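Local coordinates for trp repressor binding protein WrbA (Deinococcus radiodurans, PDB 1YDG), which catalyses the reduction of quinones to quinols by NADH or NADPH, as an FMN-dependent homotetrameric oxidoreductase of the WrbA family, at residues Q125-G130 with S170-G175; V7-V12 with A79-F84; S15-G20 with Q55-A60; E157-S162 with R183-H188. One frame throughout, in Å; residues are numbered along the deposited sequence.

Overall arrangement
From the N terminus, V7-V12 opens contact 2, which closes 67 residues later where A79-F84 lies beside it in the central, mainly parallel sheet. Nested within that loop is contact 3, where the FMN-binding segment S15-G20, leading into helix 19-33, meets the start of helix 56-64. The C-terminal half holds the other two, which cross: Q125-G130 opens contact 1, E157-S162 opens contact 4, then S170-G175 closes the first and R183-H188 the second. Contact 1 thus joins an FMN loop to strand 170-172, and contact 4 sets helix 157-162 against helix 180-204. T19 links contacts 3 and 1 directly, packing on V171 and A173.

Contact 1. Residues Q125-G130 with S170-G175; sequences QNVNGG and SVTANG
T172 and A173 meet Q125 and V127 by van der Waals contact alone, with no hydrogen bond passing between the segments. Most of it runs through the two branches of T172. The methyl CG2, anti to its own backbone N, rests against the carbonyl of Q125 at 3.2 Å from Q125 O. The hydroxyl branch, beside that backbone N (chi1 -57°), faces V127: T172 OG1 is 3.5 Å from V127 CA and 3.7 Å from V127 CG1, and the two side chains cross obliquely. With an alanine here CG2 and OG1 would be gone, and the Q125 carbonyl and the side of V127 would probably lose their packing against strand 170-172. A second, backbone-led approach lies beside this one, where A173 O stands 3.6 Å from Q125 CA, with Q125 CB and CG each 4.1 Å from A173 O and the chain extended beyond CG.

Polar contacts shape the loop from within. N126 to G129 form a type I beta turn, spanned by a weak bond of 3.3 Å from G129 N to N126 O. Residues 125 to 129 all belong to the FMN site, so the contact joins a cofactor-binding loop to the end of strand 170-172.

In the fold, V171 bonds by its backbone to T122 and A124, and A173 to A124, so strand 170-172 runs parallel to strand 117-124. V171 and A173 also touch helix 19-33, T172 touches Q131 of helix 131-144, and V127 packs on V127 of the second subunit.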
loop_
_atom_site.group_PDB
_atom_site.type_symbol
_atom_site.label_atom_id
_atom_site.label_comp_id
_atom_site.label_asym_id
_atom_site.label_seq_id
_atom_site.Cartn_x
_atom_site.Cartn_y
_atom_site.Cartn_z
ATOM N N GLN B 125 1.806 12.973 14.185
ATOM C CA GLN B 125 1.219 13.572 15.401
ATOM C C GLN B 125 0.214 12.631 16.067
ATOM O O GLN B 125 0.005 12.708 17.275
ATOM C CB GLN B 125 0.604 14.944 15.094
ATOM C CG GLN B 125 1.684 15.947 14.645
ATOM C CD GLN B 125 1.275 17.411 14.763
ATOM O OE1 GLN B 125 0.602 17.819 15.721
ATOM N NE2 GLN B 125 1.719 18.223 13.799
ATOM N N ASN B 126 -0.359 11.723 15.268
ATOM C CA ASN B 126 -1.338 10.737 15.726
ATOM C C ASN B 126 -0.761 9.322 15.683
ATOM O O ASN B 126 0.116 9.032 14.870
ATOM C CB ASN B 126 -2.569 10.842 14.843
ATOM C CG ASN B 126 -3.150 12.243 14.840
ATOM O OD1 ASN B 126 -3.655 12.710 15.865
ATOM N ND2 ASN B 126 -3.057 12.931 13.702
ATOM N N VAL B 127 -1.234 8.435 16.556
ATOM C CA VAL B 127 -0.605 7.106 16.650
ATOM C C VAL B 127 -0.805 6.371 15.331
ATOM O O VAL B 127 0.137 5.755 14.795
ATOM C CB VAL B 127 -1.111 6.213 17.844
ATOM C CG1 VAL B 127 -0.028 5.209 18.233
ATOM C CG2 VAL B 127 -1.464 7.037 19.057
ATOM N N ASN B 128 -2.025 6.471 14.807
ATOM C CA ASN B 128 -2.427 5.815 13.560
ATOM C C ASN B 128 -2.556 6.791 12.366
ATOM O O ASN B 128 -3.382 6.564 11.465
ATOM C CB ASN B 128 -3.781 5.115 13.765
ATOM C CG ASN B 128 -3.841 4.273 15.047
ATOM O OD1 ASN B 128 -4.527 4.645 16.008
ATOM N ND2 ASN B 128 -3.121 3.136 15.060
ATOM N N GLY B 129 -1.746 7.855 12.350
ATOM C CA GLY B 129 -1.914 8.923 11.376
ATOM C C GLY B 129 -1.082 8.813 10.104
ATOM O O GLY B 129 -0.610 9.815 9.604
ATOM N N GLY B 130 -0.870 7.594 9.612
ATOM C CA GLY B 130 -0.306 7.371 8.281
ATOM C C GLY B 130 1.127 6.890 8.280
ATOM O O GLY B 130 1.726 6.718 7.215
ATOM N N SER B 170 8.312 3.879 14.490
ATOM C CA SER B 170 7.428 5.002 14.241
ATOM C C SER B 170 6.955 5.589 15.550
ATOM O O SER B 170 6.445 4.881 16.426
ATOM C CB SER B 170 6.254 4.637 13.320
ATOM O OG SER B 170 5.366 3.727 13.912
ATOM N N VAL B 171 7.158 6.895 15.650
ATOM C CA VAL B 171 7.008 7.660 16.859
ATOM C C VAL B 171 5.820 8.603 16.697
ATOM O O VAL B 171 5.594 9.136 15.609
ATOM C CB VAL B 171 8.287 8.476 17.089
ATOM C CG1 VAL B 171 8.105 9.518 18.175
ATOM C CG2 VAL B 171 9.447 7.547 17.413
ATOM N N THR B 172 5.064 8.804 17.775
ATOM C CA THR B 172 4.002 9.811 17.797
ATOM C C THR B 172 4.612 11.141 18.255
ATOM O O THR B 172 5.065 11.278 19.402
ATOM C CB THR B 172 2.820 9.381 18.673
ATOM O OG1 THR B 172 2.318 8.128 18.198
ATOM C CG2 THR B 172 1.686 10.397 18.601
ATOM N N ALA B 173 4.657 12.094 17.321
ATOM C CA ALA B 173 5.311 13.391 17.513
ATOM C C ALA B 173 4.496 14.277 18.453
ATOM O O ALA B 173 3.355 14.640 18.135
ATOM C CB ALA B 173 5.503 14.089 16.158
ATOM N N ASN B 174 5.091 14.602 19.609
ATOM C CA ASN B 174 4.422 15.384 20.665
ATOM C C ASN B 174 5.232 16.605 21.166
ATOM O O ASN B 174 4.813 17.292 22.106
ATOM C CB ASN B 174 4.030 14.450 21.837
ATOM C CG ASN B 174 5.049 14.453 22.989
ATOM O OD1 ASN B 174 6.262 14.337 22.783
ATOM N ND2 ASN B 174 4.542 14.581 24.213
ATOM N N GLY B 175 6.388 16.863 20.545
ATOM C CA GLY B 175 7.304 17.931 20.985
ATOM C C GLY B 175 8.217 17.522 22.141
ATOM O O GLY B 175 9.438 17.724 22.088
#

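Contact 2. Residues V7-V12 with A79-F84; sequences VKLAIV and AEAIVF
L9 to V12 run beside A81 to F84 as neighbouring parallel strands at the core of the flavodoxin-like fold, their axes 4.8 Å apart and 12° from parallel. The buried part is regular: A10 N donates to A81 O, V83 N to A10 O at 2.9 Å with a nearly straight N-H...O angle of 175°, and V12 N to V83 O. On one face, turned to helix 180-204, I11 and V83 lie side by side, with I11 CD1 3.8 Å from V83 CB. On the other, beside helices 73-78 and 95-102, A10 CB meets A79 CB, and V12 lies alongside F84, whose ring makes a T-shaped (edge-to-face) stack with F118.

The opposite end is partly solvent-exposed and polar. There K8 O takes two N-H groups, from E80 and from A81. The E80 side chain turns back across K8: E80 OE1 accepts K8 N at 2.9 Å on its anti side, while the aliphatic part of K8 crosses it at an angle. An alanine in place of E80 would probably leave K8 N without this acceptor and the K8 ammonium without its nearby opposite charge. That charge pairing is indirect, since K8 NZ stays 4.6 Å from E80 OE1; a water donates to E80 OE1 at 2.8 Å and accepts a weak bond of 3.3 Å from K8 NZ.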
loop_
_atom_site.group_PDB
_atom_site.type_symbol
_atom_site.label_atom_id
_atom_site.label_comp_id
_atom_site.label_asym_id
_atom_site.label_seq_id
_atom_site.Cartn_x
_atom_site.Cartn_y
_atom_site.Cartn_z
ATOM N N VAL B 7 30.915 -2.134 8.491
ATOM C CA VAL B 7 29.754 -1.848 7.644
ATOM C C VAL B 7 29.569 -0.339 7.503
ATOM O O VAL B 7 29.657 0.404 8.481
ATOM C CB VAL B 7 28.458 -2.467 8.243
ATOM C CG1 VAL B 7 27.199 -1.959 7.522
ATOM C CG2 VAL B 7 28.515 -3.971 8.165
ATOM N N LYS B 8 29.309 0.112 6.284
ATOM C CA LYS B 8 29.089 1.540 6.031
ATOM C C LYS B 8 27.593 1.814 6.070
ATOM O O LYS B 8 26.850 1.307 5.224
ATOM C CB LYS B 8 29.662 1.932 4.677
ATOM C CG LYS B 8 31.182 1.829 4.603
ATOM C CD LYS B 8 31.663 1.722 3.164
ATOM C CE LYS B 8 33.212 1.679 3.073
ATOM N NZ LYS B 8 33.841 0.807 4.110
ATOM N N LEU B 9 27.176 2.620 7.051
ATOM C CA LEU B 9 25.780 2.862 7.341
ATOM C C LEU B 9 25.486 4.326 7.170
ATOM O O LEU B 9 26.094 5.146 7.841
ATOM C CB LEU B 9 25.459 2.440 8.787
ATOM C CG LEU B 9 24.084 2.777 9.351
ATOM C CD1 LEU B 9 22.946 1.994 8.665
ATOM C CD2 LEU B 9 24.024 2.580 10.891
ATOM N N ALA B 10 24.552 4.641 6.277
ATOM C CA ALA B 10 24.048 6.001 6.087
ATOM C C ALA B 10 22.646 6.112 6.654
ATOM O O ALA B 10 21.744 5.374 6.228
ATOM C CB ALA B 10 24.021 6.357 4.615
ATOM N N ILE B 11 22.466 7.045 7.588
ATOM C CA ILE B 11 21.147 7.413 8.116
ATOM C C ILE B 11 20.765 8.716 7.447
ATOM O O ILE B 11 21.383 9.751 7.724
ATOM C CB ILE B 11 21.164 7.637 9.646
ATOM C CG1 ILE B 11 21.881 6.499 10.396
ATOM C CG2 ILE B 11 19.753 7.839 10.189
ATOM C CD1 ILE B 11 21.312 5.147 10.172
ATOM N N VAL B 12 19.783 8.660 6.546
ATOM C CA VAL B 12 19.302 9.827 5.803
ATOM C C VAL B 12 17.902 10.146 6.331
ATOM O O VAL B 12 16.989 9.296 6.287
ATOM C CB VAL B 12 19.236 9.579 4.276
ATOM C CG1 VAL B 12 18.718 10.813 3.548
ATOM C CG2 VAL B 12 20.586 9.185 3.738
ATOM N N ALA B 79 27.333 3.877 1.038
ATOM C CA ALA B 79 26.708 3.027 2.044
ATOM C C ALA B 79 26.576 1.577 1.586
ATOM O O ALA B 79 26.410 1.274 0.415
ATOM C CB ALA B 79 25.332 3.577 2.440
ATOM N N GLU B 80 26.667 0.680 2.544
ATOM C CA GLU B 80 26.298 -0.699 2.318
ATOM C C GLU B 80 24.941 -0.954 2.958
ATOM O O GLU B 80 24.226 -1.866 2.558
ATOM C CB GLU B 80 27.374 -1.594 2.886
ATOM C CG GLU B 80 28.624 -1.578 2.047
ATOM C CD GLU B 80 29.884 -1.891 2.816
ATOM O OE1 GLU B 80 29.941 -1.658 4.029
ATOM O OE2 GLU B 80 30.838 -2.382 2.190
ATOM N N ALA B 81 24.599 -0.127 3.946
ATOM C CA ALA B 81 23.334 -0.210 4.640
ATOM C C ALA B 81 22.720 1.172 4.719
ATOM O O ALA B 81 23.374 2.112 5.128
ATOM C CB ALA B 81 23.552 -0.793 6.031
ATOM N N ILE B 82 21.458 1.294 4.322
ATOM C CA ILE B 82 20.755 2.566 4.312
ATOM C C ILE B 82 19.536 2.590 5.216
ATOM O O ILE B 82 18.713 1.670 5.188
ATOM C CB ILE B 82 20.266 2.894 2.880
ATOM C CG1 ILE B 82 21.465 3.101 1.953
ATOM C CG2 ILE B 82 19.327 4.118 2.903
ATOM C CD1 ILE B 82 21.188 2.852 0.452
ATOM N N VAL B 83 19.398 3.659 5.994
ATOM C CA VAL B 83 18.145 3.930 6.690
ATOM C C VAL B 83 17.623 5.275 6.239
ATOM O O VAL B 83 18.380 6.247 6.234
ATOM C CB VAL B 83 18.305 3.946 8.246
ATOM C CG1 VAL B 83 17.014 4.357 8.944
ATOM C CG2 VAL B 83 18.796 2.606 8.781
ATOM N N PHE B 84 16.322 5.306 5.891
ATOM C CA PHE B 84 15.553 6.530 5.586
ATOM C C PHE B 84 14.519 6.802 6.681
ATOM O O PHE B 84 13.778 5.892 7.094
ATOM C CB PHE B 84 14.771 6.359 4.267
ATOM C CG PHE B 84 15.556 6.669 3.029
ATOM C CD1 PHE B 84 16.948 6.750 3.046
ATOM C CD2 PHE B 84 14.903 6.827 1.827
ATOM C CE1 PHE B 84 17.666 7.017 1.877
ATOM C CE2 PHE B 84 15.619 7.096 0.657
ATOM C CZ PHE B 84 16.987 7.184 0.688
HETATM O O HOH W 1 32.535 -2.066 5.005
#

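Contact 3. Residues S15-G20 with Q55-A60; sequences SSTGTG and QDAWKA. With SO4 (sulfate ion), chain J.
W58 CG is anti to its backbone N (chi1 -161°), and a chi2 of -14° turns the indole so that one face meets S16; the first torsion of T17 puts OG1 between its backbone N and carbonyl carbon, sending it to a sulfate ion and leaving CG2 toward helix 56-64. S16 CB forms a CH-pi contact 3.9 Å above the centroid of the W58 five-membered ring and only 6° off its normal. S16 O adds a CA-H...O contact at 3.4 Å from W58 CA. T17 CG2 lies 3.8 Å from Q55 OE1, while T17 OG1 donates to sulfate O1 at 2.6 Å.

That ion is also gripped by S15 OG and by four backbone N-H groups, of S16, T17, T19 and G20; the bond from G20 N to sulfate O4 measures 2.7 Å. S15 to G20 all bind FMN, and the sulfate, probably carried over from the crystallisation medium, is likely to mark the place of the FMN phosphate, as in flavodoxins. The N-terminal end of helix 19-33 is likely to favour an anion here.

Outside the two segments, S16 OG bonds to Y14 OH and W58 NE1 to E45. W58, on helix 56-64, packs against V51 and I52 of helix 49-52.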
loop_
_atom_site.group_PDB
_atom_site.type_symbol
_atom_site.label_atom_id
_atom_site.label_comp_id
_atom_site.label_asym_id
_atom_site.label_seq_id
_atom_site.Cartn_x
_atom_site.Cartn_y
_atom_site.Cartn_z
ATOM N N SER B 15 13.705 16.130 8.875
ATOM C CA SER B 15 13.046 16.562 10.104
ATOM C C SER B 15 12.703 18.050 9.998
ATOM O O SER B 15 13.587 18.873 9.706
ATOM C CB SER B 15 13.953 16.309 11.317
ATOM O OG SER B 15 13.264 16.607 12.526
ATOM N N SER B 16 11.429 18.401 10.213
ATOM C CA SER B 16 11.058 19.798 10.368
ATOM C C SER B 16 11.277 20.241 11.815
ATOM O O SER B 16 12.021 21.178 12.087
ATOM C CB SER B 16 9.590 20.035 10.017
ATOM O OG SER B 16 9.309 19.706 8.681
ATOM N N THR B 17 10.596 19.568 12.736
ATOM C CA THR B 17 10.452 20.066 14.104
ATOM C C THR B 17 11.260 19.301 15.145
ATOM O O THR B 17 11.017 19.436 16.344
ATOM C CB THR B 17 8.954 20.141 14.489
ATOM O OG1 THR B 17 8.285 18.905 14.171
ATOM C CG2 THR B 17 8.272 21.275 13.725
ATOM N N GLY B 18 12.240 18.512 14.703
ATOM C CA GLY B 18 13.160 17.825 15.615
ATOM C C GLY B 18 12.914 16.359 15.972
ATOM O O GLY B 18 13.815 15.701 16.491
ATOM N N THR B 19 11.737 15.815 15.695
ATOM C CA THR B 19 11.480 14.429 16.082
ATOM C C THR B 19 12.341 13.450 15.271
ATOM O O THR B 19 12.978 12.577 15.841
ATOM C CB THR B 19 9.983 14.065 15.996
ATOM O OG1 THR B 19 9.249 14.928 16.858
ATOM C CG2 THR B 19 9.722 12.599 16.426
ATOM N N GLY B 20 12.378 13.616 13.948
ATOM C CA GLY B 20 13.223 12.767 13.107
ATOM C C GLY B 20 14.707 12.887 13.398
ATOM O O GLY B 20 15.443 11.916 13.280
ATOM N N GLN B 55 7.044 28.824 12.496
ATOM C CA GLN B 55 7.057 27.835 13.568
ATOM C C GLN B 55 8.383 27.819 14.327
ATOM O O GLN B 55 9.447 27.562 13.740
ATOM C CB GLN B 55 6.811 26.437 13.002
ATOM C CG GLN B 55 5.502 26.236 12.302
ATOM C CD GLN B 55 5.373 24.840 11.715
ATOM O OE1 GLN B 55 5.769 23.846 12.334
ATOM N NE2 GLN B 55 4.809 24.760 10.526
ATOM N N ASP B 56 8.307 28.049 15.635
ATOM C CA ASP B 56 9.479 28.037 16.500
ATOM C C ASP B 56 10.285 26.742 16.439
ATOM O O ASP B 56 11.502 26.778 16.365
ATOM C CB ASP B 56 9.059 28.250 17.956
ATOM C CG ASP B 56 10.216 28.081 18.921
ATOM O OD1 ASP B 56 10.031 27.362 19.937
ATOM O OD2 ASP B 56 11.299 28.663 18.644
ATOM N N ALA B 57 9.617 25.596 16.518
ATOM C CA ALA B 57 10.348 24.321 16.601
ATOM C C ALA B 57 11.020 24.003 15.281
ATOM O O ALA B 57 12.028 23.321 15.272
ATOM C CB ALA B 57 9.436 23.172 17.052
ATOM N N TRP B 58 10.475 24.524 14.176
ATOM C CA TRP B 58 11.074 24.350 12.849
ATOM C C TRP B 58 12.338 25.193 12.699
ATOM O O TRP B 58 13.400 24.673 12.355
ATOM C CB TRP B 58 10.065 24.691 11.752
ATOM C CG TRP B 58 10.397 24.141 10.380
ATOM C CD1 TRP B 58 11.593 23.614 9.949
ATOM C CD2 TRP B 58 9.520 24.105 9.248
ATOM N NE1 TRP B 58 11.491 23.230 8.633
ATOM C CE2 TRP B 58 10.240 23.529 8.172
ATOM C CE3 TRP B 58 8.207 24.519 9.032
ATOM C CZ2 TRP B 58 9.677 23.343 6.903
ATOM C CZ3 TRP B 58 7.639 24.318 7.764
ATOM C CH2 TRP B 58 8.381 23.740 6.719
ATOM N N LYS B 59 12.235 26.492 12.972
ATOM C CA LYS B 59 13.423 27.352 13.006
ATOM C C LYS B 59 14.488 26.818 13.930
ATOM O O LYS B 59 15.656 26.777 13.560
ATOM C CB LYS B 59 13.098 28.768 13.459
ATOM C CG LYS B 59 12.553 29.628 12.371
ATOM C CD LYS B 59 12.445 31.060 12.809
ATOM C CE LYS B 59 13.613 31.874 12.329
ATOM N NZ LYS B 59 13.536 33.215 12.943
ATOM N N ALA B 60 14.081 26.425 15.135
ATOM C CA ALA B 60 15.023 25.945 16.136
ATOM C C ALA B 60 15.733 24.696 15.640
ATOM O O ALA B 60 16.948 24.568 15.788
ATOM C CB ALA B 60 14.313 25.660 17.432
HETATM S S SO4 J . 9.654 16.067 12.718
HETATM O O1 SO4 J . 9.700 16.692 14.041
HETATM O O2 SO4 J . 8.589 15.087 12.671
HETATM O O3 SO4 J . 9.425 17.131 11.741
HETATM O O4 SO4 J . 10.907 15.368 12.465
HETATM O O HOH W 2 12.753 22.046 17.582
#

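Contact 4. Residues E157-S162 with R183-H188; sequences EVIFKS and RASIRH
S162 OG is gripped by two groups: it donates to I159 O within its own helical turn at 2.6 Å, and it accepts from S185 OG of the facing helix at 3.2 Å. With OG between its backbone N and carbonyl carbon (chi1 73°), S162 reaches back to the I159 carbonyl, approaching it with a C=O...donor angle of 121° and only slightly out of the carbonyl plane. The two serines also touch through carbon, S162 CB to S185 CB being 3.6 Å.

Beside this pair the contact is van der Waals packing. I159 CD1 lies 3.8 Å from H188 CD2, the two side chains crossing at about a right angle, while H188 NE2 bonds to T155. V158 turns toward A184, where its packing is modelled too closely for its detail to be trusted.

The segment axes approach to 8.4 Å at 144°, so the short, irregularly bonded turn 157-162 runs roughly antiparallel to helix 180-204. Farther round that helix, R183 and R187 form salt bridges to E26. I159 O takes the S162 proton, which leaves S162 OG to act as acceptor for S185 OG; this is consistent with a directed, if long, hydroxyl link between the helices.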
loop_
_atom_site.group_PDB
_atom_site.type_symbol
_atom_site.label_atom_id
_atom_site.label_comp_id
_atom_site.label_asym_id
_atom_site.label_seq_id
_atom_site.Cartn_x
_atom_site.Cartn_y
_atom_site.Cartn_z
ATOM N N GLU B 157 11.473 -7.938 21.875
ATOM C CA GLU B 157 10.242 -7.674 22.654
ATOM C C GLU B 157 10.109 -6.200 23.011
ATOM O O GLU B 157 9.225 -5.822 23.779
ATOM C CB GLU B 157 10.160 -8.508 23.946
ATOM C CG GLU B 157 8.707 -8.865 24.340
ATOM C CD GLU B 157 8.504 -9.092 25.841
ATOM O OE1 GLU B 157 9.450 -9.575 26.519
ATOM O OE2 GLU B 157 7.383 -8.791 26.337
ATOM N N VAL B 158 10.993 -5.371 22.462
ATOM C CA VAL B 158 10.908 -3.925 22.631
ATOM C C VAL B 158 10.203 -3.254 21.439
ATOM O O VAL B 158 10.003 -2.033 21.435
ATOM C CB VAL B 158 12.309 -3.321 22.898
ATOM C CG1 VAL B 158 12.996 -2.833 21.587
ATOM C CG2 VAL B 158 12.198 -2.223 23.949
ATOM N N ILE B 159 9.823 -4.067 20.448
ATOM C CA ILE B 159 8.921 -3.646 19.370
ATOM C C ILE B 159 7.529 -3.533 19.997
ATOM O O ILE B 159 6.882 -2.485 19.911
ATOM C CB ILE B 159 8.881 -4.661 18.174
ATOM C CG1 ILE B 159 10.271 -5.261 17.884
ATOM C CG2 ILE B 159 8.309 -3.995 16.924
ATOM C CD1 ILE B 159 11.426 -4.278 17.974
ATOM N N PHE B 160 7.100 -4.631 20.630
ATOM C CA PHE B 160 5.905 -4.688 21.476
ATOM C C PHE B 160 5.826 -3.438 22.342
ATOM O O PHE B 160 4.848 -2.696 22.292
ATOM C CB PHE B 160 5.965 -5.928 22.400
ATOM C CG PHE B 160 5.423 -7.214 21.788
ATOM C CD1 PHE B 160 5.281 -7.383 20.410
ATOM C CD2 PHE B 160 5.083 -8.276 22.621
ATOM C CE1 PHE B 160 4.790 -8.584 19.878
ATOM C CE2 PHE B 160 4.592 -9.476 22.099
ATOM C CZ PHE B 160 4.450 -9.629 20.721
ATOM N N LYS B 161 6.882 -3.212 23.121
ATOM C CA LYS B 161 6.903 -2.145 24.116
ATOM C C LYS B 161 6.860 -0.740 23.490
ATOM O O LYS B 161 6.364 0.207 24.129
ATOM C CB LYS B 161 8.120 -2.309 25.043
ATOM C CG LYS B 161 8.038 -3.565 25.918
ATOM C CD LYS B 161 9.144 -3.627 26.980
ATOM C CE LYS B 161 10.354 -4.437 26.514
ATOM N NZ LYS B 161 10.160 -5.911 26.675
ATOM N N SER B 162 7.345 -0.623 22.246
ATOM C CA SER B 162 7.307 0.641 21.477
ATOM C C SER B 162 5.952 0.960 20.822
ATOM O O SER B 162 5.770 2.056 20.284
ATOM C CB SER B 162 8.384 0.629 20.377
ATOM O OG SER B 162 8.022 -0.239 19.304
ATOM N N ARG B 183 13.047 4.477 21.570
ATOM C CA ARG B 183 14.503 4.478 21.441
ATOM C C ARG B 183 15.076 3.076 21.326
ATOM O O ARG B 183 16.014 2.857 20.580
ATOM C CB ARG B 183 15.150 5.221 22.612
ATOM C CG ARG B 183 14.797 6.702 22.625
ATOM C CD ARG B 183 15.541 7.490 23.693
ATOM N NE ARG B 183 15.199 8.919 23.665
ATOM C CZ ARG B 183 15.660 9.810 22.783
ATOM N NH1 ARG B 183 16.490 9.451 21.799
ATOM N NH2 ARG B 183 15.270 11.083 22.871
ATOM N N ALA B 184 14.505 2.132 22.061
ATOM C CA ALA B 184 14.961 0.733 22.005
ATOM C C ALA B 184 14.551 0.072 20.701
ATOM O O ALA B 184 15.257 -0.790 20.173
ATOM C CB ALA B 184 14.390 -0.036 23.184
ATOM N N SER B 185 13.411 0.498 20.180
ATOM C CA SER B 185 12.912 0.049 18.892
ATOM C C SER B 185 13.895 0.435 17.779
ATOM O O SER B 185 14.328 -0.408 16.980
ATOM C CB SER B 185 11.539 0.669 18.657
ATOM O OG SER B 185 10.810 -0.037 17.685
ATOM N N ILE B 186 14.290 1.705 17.774
ATOM C CA ILE B 186 15.250 2.219 16.804
ATOM C C ILE B 186 16.577 1.474 16.921
ATOM O O ILE B 186 17.102 1.002 15.921
ATOM C CB ILE B 186 15.455 3.747 17.002
ATOM C CG1 ILE B 186 14.190 4.503 16.600
ATOM C CG2 ILE B 186 16.655 4.258 16.219
ATOM C CD1 ILE B 186 14.050 5.849 17.266
ATOM N N ARG B 187 17.098 1.356 18.146
ATOM C CA ARG B 187 18.389 0.687 18.380
ATOM C C ARG B 187 18.436 -0.727 17.811
ATOM O O ARG B 187 19.421 -1.134 17.180
ATOM C CB ARG B 187 18.717 0.629 19.883
ATOM C CG ARG B 187 19.012 1.978 20.546
ATOM C CD ARG B 187 19.743 1.839 21.919
ATOM N NE ARG B 187 18.937 1.222 22.991
ATOM C CZ ARG B 187 18.104 1.870 23.817
ATOM N NH1 ARG B 187 17.903 3.180 23.714
ATOM N NH2 ARG B 187 17.447 1.199 24.754
ATOM N N HIS B 188 17.382 -1.488 18.060
ATOM C CA HIS B 188 17.308 -2.872 17.614
ATOM C C HIS B 188 17.236 -2.962 16.096
ATOM O O HIS B 188 17.954 -3.765 15.471
ATOM C CB HIS B 188 16.105 -3.584 18.245
ATOM C CG HIS B 188 15.815 -4.923 17.636
ATOM N ND1 HIS B 188 16.610 -6.030 17.862
ATOM C CD2 HIS B 188 14.851 -5.321 16.769
ATOM C CE1 HIS B 188 16.136 -7.057 17.173
ATOM N NE2 HIS B 188 15.064 -6.654 16.507
#